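Local coordinates for cell cycle serine/threonine-protein kinase CDC5/MSD2 (Saccharomyces cerevisiae, PDB 6MF4), which phosphorylates serine and threonine residues of proteins during cell division and is needed for mitotic exit; this chain is its polo-box domain, with two polo boxes, at residues 197-201 and 212-216; 125-129 and 141-145; 108-114 and 173-178. All coordinates share one frame; numbering follows the deposited sequence.

The three contacts sample both halves of the polo-box domain. Interactions 3 and 2 belong to polo box 1 and reach the same six-stranded antiparallel sheet; along the chain, 125-129 and 141-145 both fall between 108-114 and 173-178. Interaction 1 follows later, in the first hairpin of polo box 2. Its centre lies about 13 Å from that of interaction 2 and about 16 Å from that of interaction 3, yet it touches both. F199 CG packs on I142 CD1, and L200 N lies 3.0 Å from Y113 OH, probably hydrogen-bonded, while L200 CD2 meets the F111 ring. Where interaction 1 meets the other two, residues of the two polo boxes pack against each other.

Interaction 1: residues 197-201 and 212-216; sequences DVFLR and FELSD
L200 and L214 face each other as a non-hydrogen-bonded antiparallel pair in the first beta hairpin of polo box 2 along the chain, formed by strands 200-205 and 209-214. The apolar part is close: L200 CD1 lies 3.9 Å from L214 CD2 and also reaches CB of F212, whereas V198 CG1 meets L214 CB 3.7 Å away, these last two side chains crossing at about a right angle. Flanking the leucine pair, R201 N donates to E213 O and S215 N to F199 O. The F199 ring comes against S215 CB and also packs edge-to-face with W150.

Toward solvent the fit loosens and water takes part. S215 O sits over one face of the R201 guanidinium, 3.6 Å above the centre of its plane, and a water at the guanidinium edge links R201 NH1 to L214 O. With an alanine in place of R201, the S215 carbonyl would probably lose this cover and the bridging water one of its two partners. A second water joins D197 O to S215 OG; the D197 side chain, a zinc ligand known for this protein, is about 7 Å from the zinc ion here, and its OD2 is hydrogen-bonded to H194 ND1 and W140 NE1. The hydroxyl of S215, tucked between its own N and carbonyl carbon (chi1 61°), accepts from F199 N at 2.9 Å and a nearly straight 166°.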
loop_
_atom_site.group_PDB
_atom_site.type_symbol
_atom_site.label_atom_id
_atom_site.label_comp_id
_atom_site.label_asym_id
_atom_site.label_seq_id
_atom_site.Cartn_x
_atom_site.Cartn_y
_atom_site.Cartn_z
ATOM N N ASP A 197 -4.550 -2.243 11.644
ATOM C CA ASP A 197 -3.389 -2.976 11.148
ATOM C C ASP A 197 -3.483 -3.161 9.637
ATOM O O ASP A 197 -4.561 -3.380 9.093
ATOM C CB ASP A 197 -3.257 -4.336 11.842
ATOM C CG ASP A 197 -2.708 -4.223 13.260
ATOM O OD1 ASP A 197 -2.610 -3.089 13.779
ATOM O OD2 ASP A 197 -2.382 -5.273 13.856
ATOM N N VAL A 198 -2.330 -3.083 8.983
ATOM C CA VAL A 198 -2.229 -3.135 7.531
ATOM C C VAL A 198 -0.973 -3.899 7.135
ATOM O O VAL A 198 0.036 -3.827 7.837
ATOM C CB VAL A 198 -2.178 -1.710 6.932
ATOM C CG1 VAL A 198 -1.864 -1.741 5.445
ATOM C CG2 VAL A 198 -3.485 -0.975 7.180
ATOM N N PHE A 199 -1.037 -4.632 6.024
ATOM C CA PHE A 199 0.156 -5.242 5.447
ATOM C C PHE A 199 0.173 -5.032 3.937
ATOM O O PHE A 199 -0.826 -4.620 3.337
ATOM C CB PHE A 199 0.240 -6.738 5.787
ATOM C CG PHE A 199 -0.730 -7.602 5.029
ATOM C CD1 PHE A 199 -2.071 -7.626 5.366
ATOM C CD2 PHE A 199 -0.289 -8.418 3.998
ATOM C CE1 PHE A 199 -2.962 -8.432 4.674
ATOM C CE2 PHE A 199 -1.173 -9.226 3.305
ATOM C CZ PHE A 199 -2.511 -9.228 3.642
ATOM N N LEU A 200 1.324 -5.308 3.338
ATOM C CA LEU A 200 1.514 -5.143 1.904
ATOM C C LEU A 200 1.066 -6.393 1.158
ATOM O O LEU A 200 1.621 -7.467 1.358
ATOM C CB LEU A 200 2.981 -4.848 1.601
ATOM C CG LEU A 200 3.371 -4.682 0.134
ATOM C CD1 LEU A 200 2.712 -3.443 -0.432
ATOM C CD2 LEU A 200 4.886 -4.607 0.004
ATOM N N ARG A 201 0.061 -6.253 0.303
ATOM C CA ARG A 201 -0.450 -7.391 -0.455
ATOM C C ARG A 201 0.344 -7.627 -1.731
ATOM O O ARG A 201 0.621 -8.768 -2.100
ATOM C CB ARG A 201 -1.911 -7.183 -0.823
ATOM C CG ARG A 201 -2.878 -7.205 0.335
ATOM C CD ARG A 201 -4.229 -6.701 -0.148
ATOM N NE ARG A 201 -5.321 -7.191 0.671
ATOM C CZ ARG A 201 -6.589 -6.832 0.519
ATOM N NH1 ARG A 201 -6.938 -5.960 -0.420
ATOM N NH2 ARG A 201 -7.510 -7.340 1.323
ATOM N N PHE A 212 2.667 0.220 -4.461
ATOM C CA PHE A 212 2.341 -0.604 -3.301
ATOM C C PHE A 212 0.832 -0.703 -3.136
ATOM O O PHE A 212 0.126 0.307 -3.158
ATOM C CB PHE A 212 2.961 -0.033 -2.021
ATOM C CG PHE A 212 4.456 0.108 -2.072
ATOM C CD1 PHE A 212 5.274 -1.008 -2.021
ATOM C CD2 PHE A 212 5.046 1.358 -2.154
ATOM C CE1 PHE A 212 6.649 -0.880 -2.061
ATOM C CE2 PHE A 212 6.423 1.491 -2.188
ATOM C CZ PHE A 212 7.225 0.371 -2.138
ATOM N N GLU A 213 0.348 -1.927 -2.965
ATOM C CA GLU A 213 -1.068 -2.191 -2.734
ATOM C C GLU A 213 -1.246 -2.704 -1.306
ATOM O O GLU A 213 -0.894 -3.841 -0.999
ATOM C CB GLU A 213 -1.595 -3.195 -3.765
ATOM C CG GLU A 213 -1.374 -2.730 -5.197
ATOM C CD GLU A 213 -1.769 -3.757 -6.242
ATOM O OE1 GLU A 213 -2.949 -4.169 -6.277
ATOM O OE2 GLU A 213 -0.892 -4.142 -7.042
ATOM N N LEU A 214 -1.760 -1.841 -0.432
ATOM C CA LEU A 214 -1.906 -2.165 0.987
ATOM C C LEU A 214 -3.255 -2.800 1.276
ATOM O O LEU A 214 -4.218 -2.612 0.532
ATOM C CB LEU A 214 -1.729 -0.912 1.845
ATOM C CG LEU A 214 -0.403 -0.164 1.677
ATOM C CD1 LEU A 214 -0.352 1.038 2.604
ATOM C CD2 LEU A 214 0.785 -1.084 1.926
ATOM N N SER A 215 -3.322 -3.535 2.381
ATOM C CA SER A 215 -4.465 -4.392 2.663
ATOM C C SER A 215 -5.737 -3.632 3.033
ATOM O O SER A 215 -6.809 -4.234 3.101
ATOM C CB SER A 215 -4.110 -5.372 3.785
ATOM O OG SER A 215 -3.778 -4.685 4.978
ATOM N N ASP A 216 -5.630 -2.329 3.278
ATOM C CA ASP A 216 -6.814 -1.521 3.572
ATOM C C ASP A 216 -7.365 -0.840 2.318
ATOM O O ASP A 216 -8.326 -0.078 2.395
ATOM C CB ASP A 216 -6.506 -0.472 4.645
ATOM C CG ASP A 216 -5.403 0.488 4.239
ATOM O OD1 ASP A 216 -4.786 0.289 3.174
ATOM O OD2 ASP A 216 -5.141 1.442 5.003
HETATM O O HOH W 1 -5.592 -4.106 6.761
HETATM O O HOH W 2 -5.109 -4.228 -1.940
#

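Interaction 2: residues 125-129 and 141-145; sequences NNGTT and YISYD
T129 and I142 exchange two backbone hydrogen bonds, I142 N to T129 O at 2.7 Å and T129 N to I142 O at 2.9 Å. Both are close to straight, with the second donor lying in the carbonyl plane of I142. Their side chains lie side by side and point the same way, with T129 CG2 4.0 Å from I142 CD1. On I142, CG1 stands anti to the carbonyl carbon (chi1 -57°), and the chain runs out from there to carry CD1 along the threonine methyl. I142 also packs on W150 and A152 of the next strand and on F188. T129 O has a second, weaker approach from Y141, whose CA comes to 3.5 Å in a CA-H...O contact.

This is an antiparallel hydrogen-bonded pair in the six-stranded sheet of polo box 1, where strand 129-132 starts directly out of a turn. The turn is closed by N126, whose OD1 accepts from T128 N in an Asx turn and from T128 OG1 at 2.8 Å. The hydroxyl approaches in the carbonyl plane on a lone pair, the backbone N-H from well above that plane, so one oxygen grips T128 twice.

Held in this way, T128 leans its CB and CG2 toward the Y141 ring, CG2 ending 3.5 Å from Y141 OH and also near S143 CB. One water collects N126 ND2, T128 OG1 and Y141 OH. Further out, G127 has a positive phi of 95°, where a CB would press on the carbonyl oxygen of N126 and run into Y144 OH, and a second water spans its carbonyl oxygen and Y144 OH.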
loop_
_atom_site.group_PDB
_atom_site.type_symbol
_atom_site.label_atom_id
_atom_site.label_comp_id
_atom_site.label_asym_id
_atom_site.label_seq_id
_atom_site.Cartn_x
_atom_site.Cartn_y
_atom_site.Cartn_z
ATOM N N ASN A 125 9.170 -15.475 -0.101
ATOM C CA ASN A 125 9.110 -15.849 -1.507
ATOM C C ASN A 125 7.937 -16.769 -1.837
ATOM O O ASN A 125 7.520 -16.849 -2.989
ATOM C CB ASN A 125 10.433 -16.500 -1.924
ATOM C CG ASN A 125 11.583 -15.507 -1.956
ATOM O OD1 ASN A 125 11.374 -14.309 -2.139
ATOM N ND2 ASN A 125 12.801 -16.000 -1.774
ATOM N N ASN A 126 7.392 -17.449 -0.832
ATOM C CA ASN A 126 6.227 -18.308 -1.045
ATOM C C ASN A 126 4.916 -17.536 -0.899
ATOM O O ASN A 126 3.833 -18.115 -0.953
ATOM C CB ASN A 126 6.250 -19.500 -0.084
ATOM C CG ASN A 126 5.992 -19.104 1.360
ATOM O OD1 ASN A 126 6.005 -17.921 1.715
ATOM N ND2 ASN A 126 5.770 -20.104 2.208
ATOM N N GLY A 127 5.023 -16.226 -0.703
ATOM C CA GLY A 127 3.861 -15.358 -0.688
ATOM C C GLY A 127 3.289 -15.083 0.689
ATOM O O GLY A 127 2.349 -14.298 0.817
ATOM N N THR A 128 3.837 -15.727 1.717
ATOM C CA THR A 128 3.395 -15.470 3.082
ATOM C C THR A 128 4.112 -14.246 3.651
ATOM O O THR A 128 5.151 -13.823 3.138
ATOM C CB THR A 128 3.630 -16.687 4.011
ATOM O OG1 THR A 128 5.033 -16.953 4.125
ATOM C CG2 THR A 128 2.901 -17.930 3.473
ATOM N N THR A 129 3.540 -13.683 4.709
ATOM C CA THR A 129 4.077 -12.485 5.339
ATOM C C THR A 129 4.167 -12.645 6.853
ATOM O O THR A 129 3.285 -13.242 7.473
ATOM C CB THR A 129 3.203 -11.252 5.026
ATOM O OG1 THR A 129 3.300 -10.932 3.634
ATOM C CG2 THR A 129 3.638 -10.036 5.855
ATOM N N TYR A 141 1.368 -13.717 11.476
ATOM C CA TYR A 141 1.760 -14.578 10.365
ATOM C C TYR A 141 0.599 -14.644 9.384
ATOM O O TYR A 141 -0.495 -15.088 9.733
ATOM C CB TYR A 141 2.141 -15.977 10.841
ATOM C CG TYR A 141 2.475 -16.913 9.698
ATOM C CD1 TYR A 141 3.548 -16.656 8.859
ATOM C CD2 TYR A 141 1.717 -18.051 9.460
ATOM C CE1 TYR A 141 3.857 -17.506 7.810
ATOM C CE2 TYR A 141 2.019 -18.908 8.418
ATOM C CZ TYR A 141 3.089 -18.629 7.598
ATOM O OH TYR A 141 3.396 -19.475 6.557
ATOM N N ILE A 142 0.843 -14.180 8.163
ATOM C CA ILE A 142 -0.201 -14.055 7.155
ATOM C C ILE A 142 0.038 -15.041 6.020
ATOM O O ILE A 142 1.097 -15.039 5.394
ATOM C CB ILE A 142 -0.264 -12.629 6.593
ATOM C CG1 ILE A 142 -0.483 -11.629 7.730
ATOM C CG2 ILE A 142 -1.390 -12.506 5.581
ATOM C CD1 ILE A 142 -0.090 -10.225 7.394
ATOM N N SER A 143 -0.959 -15.880 5.761
ATOM C CA SER A 143 -0.850 -16.923 4.749
ATOM C C SER A 143 -2.113 -16.988 3.906
ATOM O O SER A 143 -3.082 -16.277 4.169
ATOM C CB SER A 143 -0.592 -18.271 5.413
ATOM O OG SER A 143 -1.612 -18.556 6.351
ATOM N N TYR A 144 -2.103 -17.849 2.895
ATOM C CA TYR A 144 -3.235 -17.949 1.986
ATOM C C TYR A 144 -4.380 -18.752 2.590
ATOM O O TYR A 144 -4.176 -19.640 3.416
ATOM C CB TYR A 144 -2.807 -18.573 0.658
ATOM C CG TYR A 144 -1.961 -17.658 -0.202
ATOM C CD1 TYR A 144 -2.320 -16.330 -0.410
ATOM C CD2 TYR A 144 -0.798 -18.121 -0.801
ATOM C CE1 TYR A 144 -1.543 -15.493 -1.195
ATOM C CE2 TYR A 144 -0.015 -17.293 -1.582
ATOM C CZ TYR A 144 -0.389 -15.983 -1.776
ATOM O OH TYR A 144 0.395 -15.174 -2.564
ATOM N N ASP A 145 -5.588 -18.409 2.157
ATOM C CA ASP A 145 -6.815 -19.019 2.646
ATOM C C ASP A 145 -7.763 -19.209 1.472
ATOM O O ASP A 145 -7.939 -18.301 0.662
ATOM C CB ASP A 145 -7.457 -18.148 3.727
ATOM C CG ASP A 145 -8.750 -18.732 4.253
ATOM O OD1 ASP A 145 -8.683 -19.707 5.031
ATOM O OD2 ASP A 145 -9.829 -18.213 3.895
HETATM O O HOH W 3 5.955 -19.620 5.165
HETATM O O HOH W 4 1.346 -13.239 -1.386
#

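Interaction 3: residues 108-114 and 173-178; sequences KHGFSYQ and FFAKYM
S112 presses its CB onto one face of the F174 ring, 3.5 Å from the ring centroid and 19° off the normal, a CH-pi contact made over the face. The strand backbone places CB over the ring; the torsion of the serine, with OG anti to the backbone N (chi1 -174°), lays OG beside F174 CB and CG, where it also hydrogen-bonds to G121 O. The opposite face of F174 is covered from within the helix by CD2 of F173, so the ring is clasped between strand and helix. Its far end, CZ, is reached by G110 O at 3.5 Å and by K108 CB.

The F173 ring in turn carries the lysine chain. K108 bends at chi2 and crosses F173 at about a right angle, placing CD over one ring face, 4.0 Å from the centroid, while CE touches CZ at 3.5 Å. At the other end of the contact M178 is also bent at chi2 (-65°), which turns its CE toward the strand, 3.6 Å from S112 OG and close to Y113 N. Q114, extended beyond CG, slides past M178 in the opposite direction and brings OE1 to 3.4 Å from M178 CB.

Here helix 165-178 packs over the antiparallel sheet of polo box 1, the helix-on-sheet arrangement of the polo-box fold; V103 and V122 of the neighbouring strands add to the bed under F174. Rings, methylene groups and a methyl thioether do most of the touching, with G110 O and Q114 OE1 meeting carbon rather than donors across the contact, so shape and dispersion probably hold the helix to the strand, while S112 OG is satisfied by G121 O.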
loop_
_atom_site.group_PDB
_atom_site.type_symbol
_atom_site.label_atom_id
_atom_site.label_comp_id
_atom_site.label_asym_id
_atom_site.label_seq_id
_atom_site.Cartn_x
_atom_site.Cartn_y
_atom_site.Cartn_z
ATOM N N LYS A 108 18.189 -12.661 0.738
ATOM C CA LYS A 108 17.839 -12.625 2.156
ATOM C C LYS A 108 16.471 -13.257 2.432
ATOM O O LYS A 108 15.901 -13.079 3.510
ATOM C CB LYS A 108 17.877 -11.178 2.656
ATOM C CG LYS A 108 19.261 -10.533 2.555
ATOM C CD LYS A 108 20.276 -11.194 3.484
ATOM C CE LYS A 108 21.633 -10.498 3.411
ATOM N NZ LYS A 108 22.705 -11.205 4.171
ATOM N N HIS A 109 15.966 -13.997 1.447
ATOM C CA HIS A 109 14.724 -14.768 1.560
ATOM C C HIS A 109 13.479 -13.926 1.799
ATOM O O HIS A 109 12.499 -14.406 2.368
ATOM C CB HIS A 109 14.857 -15.809 2.673
ATOM C CG HIS A 109 15.864 -16.868 2.364
ATOM N ND1 HIS A 109 17.189 -16.760 2.724
ATOM C CD2 HIS A 109 15.748 -18.036 1.689
ATOM C CE1 HIS A 109 17.843 -17.824 2.301
ATOM N NE2 HIS A 109 16.993 -18.614 1.671
ATOM N N GLY A 110 13.498 -12.679 1.344
ATOM C CA GLY A 110 12.294 -11.882 1.399
ATOM C C GLY A 110 12.428 -10.427 1.005
ATOM O O GLY A 110 13.515 -9.850 1.021
ATOM N N PHE A 111 11.286 -9.865 0.629
ATOM C CA PHE A 111 11.099 -8.440 0.409
ATOM C C PHE A 111 10.681 -7.850 1.744
ATOM O O PHE A 111 9.904 -8.472 2.466
ATOM C CB PHE A 111 10.032 -8.221 -0.667
ATOM C CG PHE A 111 9.728 -6.783 -0.959
ATOM C CD1 PHE A 111 8.846 -6.068 -0.167
ATOM C CD2 PHE A 111 10.302 -6.154 -2.054
ATOM C CE1 PHE A 111 8.555 -4.748 -0.453
ATOM C CE2 PHE A 111 10.017 -4.837 -2.342
ATOM C CZ PHE A 111 9.145 -4.131 -1.537
ATOM N N SER A 112 11.184 -6.668 2.088
ATOM C CA SER A 112 10.860 -6.090 3.384
ATOM C C SER A 112 10.506 -4.615 3.279
ATOM O O SER A 112 10.977 -3.909 2.389
ATOM C CB SER A 112 12.028 -6.294 4.354
ATOM O OG SER A 112 11.692 -5.857 5.656
ATOM N N TYR A 113 9.658 -4.170 4.200
ATOM C CA TYR A 113 9.175 -2.799 4.216
ATOM C C TYR A 113 8.877 -2.352 5.638
ATOM O O TYR A 113 8.611 -3.176 6.515
ATOM C CB TYR A 113 7.916 -2.668 3.357
ATOM C CG TYR A 113 6.814 -3.628 3.743
ATOM C CD1 TYR A 113 6.812 -4.932 3.272
ATOM C CD2 TYR A 113 5.779 -3.233 4.586
ATOM C CE1 TYR A 113 5.805 -5.817 3.623
ATOM C CE2 TYR A 113 4.765 -4.112 4.935
ATOM C CZ TYR A 113 4.790 -5.402 4.453
ATOM O OH TYR A 113 3.792 -6.281 4.793
ATOM N N GLN A 114 8.938 -1.043 5.860
ATOM C CA GLN A 114 8.504 -0.455 7.118
ATOM C C GLN A 114 7.324 0.465 6.835
ATOM O O GLN A 114 7.300 1.144 5.810
ATOM C CB GLN A 114 9.649 0.312 7.796
ATOM C CG GLN A 114 9.282 0.841 9.179
ATOM C CD GLN A 114 10.454 1.475 9.905
ATOM O OE1 GLN A 114 11.493 0.849 10.097
ATOM N NE2 GLN A 114 10.285 2.723 10.323
ATOM N N PHE A 173 16.739 -9.895 10.930
ATOM C CA PHE A 173 17.696 -9.278 10.022
ATOM C C PHE A 173 17.163 -7.943 9.503
ATOM O O PHE A 173 17.871 -6.936 9.500
ATOM C CB PHE A 173 18.012 -10.204 8.841
ATOM C CG PHE A 173 18.796 -9.536 7.744
ATOM C CD1 PHE A 173 20.178 -9.495 7.787
ATOM C CD2 PHE A 173 18.146 -8.933 6.676
ATOM C CE1 PHE A 173 20.897 -8.875 6.787
ATOM C CE2 PHE A 173 18.861 -8.305 5.676
ATOM C CZ PHE A 173 20.237 -8.275 5.731
ATOM N N PHE A 174 15.909 -7.930 9.067
ATOM C CA PHE A 174 15.352 -6.720 8.478
ATOM C C PHE A 174 15.015 -5.676 9.542
ATOM O O PHE A 174 15.084 -4.482 9.271
ATOM C CB PHE A 174 14.130 -7.059 7.626
ATOM C CG PHE A 174 14.491 -7.637 6.286
ATOM C CD1 PHE A 174 15.140 -6.859 5.341
ATOM C CD2 PHE A 174 14.214 -8.959 5.979
ATOM C CE1 PHE A 174 15.491 -7.378 4.114
ATOM C CE2 PHE A 174 14.563 -9.485 4.749
ATOM C CZ PHE A 174 15.201 -8.691 3.815
ATOM N N ALA A 175 14.690 -6.114 10.756
ATOM C CA ALA A 175 14.486 -5.173 11.858
ATOM C C ALA A 175 15.771 -4.386 12.127
ATOM O O ALA A 175 15.738 -3.172 12.343
ATOM C CB ALA A 175 14.031 -5.904 13.117
ATOM N N LYS A 176 16.902 -5.084 12.110
ATOM C CA LYS A 176 18.205 -4.446 12.275
ATOM C C LYS A 176 18.509 -3.524 11.103
ATOM O O LYS A 176 18.994 -2.408 11.288
ATOM C CB LYS A 176 19.303 -5.497 12.410
ATOM C CG LYS A 176 19.254 -6.253 13.722
ATOM C CD LYS A 176 20.126 -7.497 13.689
ATOM C CE LYS A 176 20.130 -8.190 15.043
ATOM N NZ LYS A 176 20.747 -9.546 14.992
ATOM N N TYR A 177 18.223 -4.003 9.898
ATOM C CA TYR A 177 18.410 -3.213 8.690
ATOM C C TYR A 177 17.603 -1.914 8.720
ATOM O O TYR A 177 18.112 -0.848 8.367
ATOM C CB TYR A 177 18.016 -4.028 7.456
ATOM C CG TYR A 177 17.985 -3.205 6.190
ATOM C CD1 TYR A 177 19.145 -2.965 5.468
ATOM C CD2 TYR A 177 16.799 -2.656 5.724
ATOM C CE1 TYR A 177 19.123 -2.204 4.315
ATOM C CE2 TYR A 177 16.767 -1.896 4.579
ATOM C CZ TYR A 177 17.931 -1.670 3.878
ATOM O OH TYR A 177 17.895 -0.912 2.731
ATOM N N MET A 178 16.344 -2.006 9.137
ATOM C CA MET A 178 15.438 -0.861 9.098
ATOM C C MET A 178 15.770 0.213 10.134
ATOM O O MET A 178 15.463 1.389 9.928
ATOM C CB MET A 178 13.993 -1.327 9.300
ATOM C CG MET A 178 13.416 -2.105 8.126
ATOM S SD MET A 178 13.251 -1.146 6.612
ATOM C CE MET A 178 12.659 -2.404 5.484
#